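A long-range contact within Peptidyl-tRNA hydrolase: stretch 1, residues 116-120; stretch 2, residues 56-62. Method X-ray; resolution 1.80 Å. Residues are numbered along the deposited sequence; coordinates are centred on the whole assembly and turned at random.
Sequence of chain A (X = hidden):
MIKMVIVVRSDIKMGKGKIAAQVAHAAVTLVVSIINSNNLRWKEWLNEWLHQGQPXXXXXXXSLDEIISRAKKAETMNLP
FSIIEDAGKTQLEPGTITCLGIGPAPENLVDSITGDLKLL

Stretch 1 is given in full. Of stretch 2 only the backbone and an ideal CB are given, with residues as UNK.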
# COMPACT_ATOMS: atom_id res chain seq x y z
N ASP A 116 14.48 15.24 6.20
CA ASP A 116 14.01 16.51 6.75
C ASP A 116 12.49 16.70 6.71
O ASP A 116 12.00 17.80 6.94
CB ASP A 116 14.66 17.66 5.98
CG ASP A 116 14.32 17.64 4.49
OD1 ASP A 116 14.42 16.56 3.88
OD2 ASP A 116 13.95 18.70 3.94
N LEU A 117 11.75 15.63 6.45
CA LEU A 117 10.30 15.76 6.36
C LEU A 117 9.54 15.32 7.60
O LEU A 117 9.99 14.46 8.35
CB LEU A 117 9.80 14.99 5.14
CG LEU A 117 10.58 15.32 3.86
CD1 LEU A 117 10.12 14.40 2.73
CD2 LEU A 117 10.37 16.78 3.49
N LYS A 118 8.37 15.93 7.80
CA LYS A 118 7.51 15.61 8.93
C LYS A 118 6.64 14.40 8.59
O LYS A 118 6.23 14.22 7.44
CB LYS A 118 6.59 16.79 9.24
CG LYS A 118 7.29 18.08 9.65
CD LYS A 118 6.27 19.18 9.93
CE LYS A 118 6.93 20.47 10.38
NZ LYS A 118 5.92 21.55 10.61
N LEU A 119 6.36 13.58 9.59
CA LEU A 119 5.52 12.40 9.39
C LEU A 119 4.09 12.84 9.13
O LEU A 119 3.64 13.86 9.65
CB LEU A 119 5.56 11.51 10.63
CG LEU A 119 6.92 10.91 11.01
CD1 LEU A 119 6.80 10.22 12.36
CD2 LEU A 119 7.38 9.94 9.94
N LEU A 120 3.37 12.06 8.33
CA LEU A 120 1.98 12.37 8.02
C LEU A 120 1.11 12.04 9.23
O LEU A 120 1.61 11.33 10.13
CB LEU A 120 1.51 11.54 6.82
CG LEU A 120 0.06 11.74 6.37
CD1 LEU A 120 -0.11 13.14 5.78
CD2 LEU A 120 -0.30 10.68 5.34
N UNK A 56 7.92 1.02 6.71
CA UNK A 56 7.57 2.16 5.87
C UNK A 56 7.56 3.45 6.67
O UNK A 56 7.24 3.45 7.85
CB UNK A 56 6.21 1.94 5.21
N UNK A 57 7.92 4.54 6.01
CA UNK A 57 7.92 5.84 6.64
C UNK A 57 7.04 6.72 5.76
O UNK A 57 7.34 6.91 4.59
CB UNK A 57 9.33 6.40 6.80
N UNK A 58 5.96 7.23 6.33
CA UNK A 58 5.05 8.07 5.56
C UNK A 58 5.22 9.52 6.00
O UNK A 58 4.80 9.90 7.09
CB UNK A 58 3.60 7.61 5.73
N UNK A 59 5.84 10.31 5.13
CA UNK A 59 6.07 11.72 5.42
C UNK A 59 5.25 12.59 4.48
O UNK A 59 4.61 12.08 3.55
CB UNK A 59 7.56 12.06 5.30
N UNK A 60 5.27 13.90 4.70
CA UNK A 60 4.51 14.81 3.86
C UNK A 60 5.27 16.05 3.42
O UNK A 60 6.30 16.40 3.99
CB UNK A 60 3.24 15.24 4.60
N UNK A 61 4.76 16.69 2.37
CA UNK A 61 5.31 17.92 1.81
C UNK A 61 4.10 18.75 1.40
O UNK A 61 3.05 18.19 1.10
CB UNK A 61 6.25 17.66 0.64
N UNK A 62 4.24 20.07 1.38
CA UNK A 62 3.10 20.91 1.03
C UNK A 62 3.14 21.53 -0.36
O UNK A 62 2.48 22.54 -0.61
CB UNK A 62 2.98 22.03 2.06

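Position 56 offers little to reason from: its backbone is extended (phi/psi -130/148), and no atom of stretch 1 lies within 5.5 Å of its ideal CB. Stretch 1 sets no preference, so almost any strand-compatible residue would fit. The residue is Lys 56, which makes no contact with stretch 1; its NZ is hydrogen-bonded to a residue adjoining one of the stretches.

At position 57 the CA-to-CB bond points sideways, and the ideal CB lies 5.1 Å from Leu 119 CD2. That gap is too wide for contact by CB itself but leaves room for one more carbon, so a branched or longer apolar side chain would suit. Ile 57 supplies it: with chi1 at -55° (m), its CG2 comes within 3.8 Å of Leu 119 CD2.

Position 58 first matters through its backbone. Its O accepts a hydrogen bond from Leu 120 N at 2.9 Å, nearly straight at 171°, and Leu 119 CA approaches the same O at 3.5 Å in a CA-H...O contact. The ideal CB, pointing sideways, is 4.6 Å from Leu 120 CB, beside an entirely hydrocarbon side chain. Valine, isoleucine, leucine or methionine would all be reasonable. The deposited Ile 58 places CG2 3.7 Å from Leu 120 CD2. A water also donates to both carbonyls, 3.0 Å from Ile 58 O and 3.2 Å from Leu 120 O, adding a second link between the backbones.

Position 59 has the closest CA-CA approach: its CA is 4.1 Å from Leu 119 CA, in an antiparallel non-hydrogen-bonded pair. Its CA-to-CB bond points sideways, and its ideal CB is 3.3 Å from Lys 118 O and 3.7 Å from Leu 117 CB. With two leucines near and little space at CB, a compact apolar side chain is favoured; valine, isoleucine or alanine could be considered. Val 59 uses both methyls: CG2 reaches Leu 117 CD1 at 3.6 Å, and CG1 reaches Leu 119 CD2 at 4.0 Å.

At position 60 the backbone N donates to Lys 118 O at 2.9 Å, with a more bent angle of 147°. The CA-to-CB bond points to the sheet face that also carries the CB of Lys 118, and the ideal CB is 4.1 Å from Leu 120 CD1 and 4.2 Å from Lys 118 O. A long side chain with an aliphatic stem could cover this leucine, so lysine, arginine or methionine would suit. Lys 60 has chi1 at 58° (p) and an extended remainder; CD lies 4.0 Å from Leu 120 CD1, while CE passes 3.7 Å from Leu 119 O. Its own O and Lys 118 N are joined by a water, at 2.8 Å and 3.0 Å respectively.

For position 61 the evidence is thinner: the ideal CB points sideways, 5.1 Å from Leu 117 CD2, favouring a modest apolar group without demanding one. Val 61 answers with CG1 at 3.9 Å from Leu 117 CD2.

Position 62 has left the strand (phi/psi -105/22), and its ideal CB has nothing of stretch 1 within 5.5 Å. Polar residues are plausible in such a loop; Asn 62 makes no contact with stretch 1.

Stretch 2, residues 56-62: KIIVKVN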
# COMPACT_ATOMS: atom_id res chain seq x y z
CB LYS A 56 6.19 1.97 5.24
CG LYS A 56 6.10 0.87 4.20
CD LYS A 56 4.67 0.69 3.74
CE LYS A 56 4.15 -0.71 4.06
NZ LYS A 56 4.30 -1.04 5.50
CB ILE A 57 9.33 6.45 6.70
CG1 ILE A 57 10.29 5.48 7.39
CG2 ILE A 57 9.29 7.79 7.43
CD1 ILE A 57 11.74 5.93 7.39
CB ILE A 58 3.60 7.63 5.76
CG1 ILE A 58 3.47 6.14 5.42
CG2 ILE A 58 2.67 8.46 4.89
CD1 ILE A 58 2.10 5.57 5.68
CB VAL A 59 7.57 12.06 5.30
CG1 VAL A 59 8.35 11.27 6.33
CG2 VAL A 59 8.07 11.73 3.90
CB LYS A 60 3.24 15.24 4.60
CG LYS A 60 3.49 15.92 5.94
CD LYS A 60 2.19 16.30 6.64
CE LYS A 60 2.45 16.93 8.00
NZ LYS A 60 1.19 17.34 8.69
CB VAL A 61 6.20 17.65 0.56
CG1 VAL A 61 7.43 16.87 0.95
CG2 VAL A 61 5.40 16.91 -0.49
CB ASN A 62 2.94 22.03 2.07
CG ASN A 62 4.25 22.67 2.44
OD1 ASN A 62 5.05 23.02 1.57
ND2 ASN A 62 4.48 22.84 3.74
O HOH W 1 3.33 8.69 9.35
O HOH W 2 7.54 18.08 5.91
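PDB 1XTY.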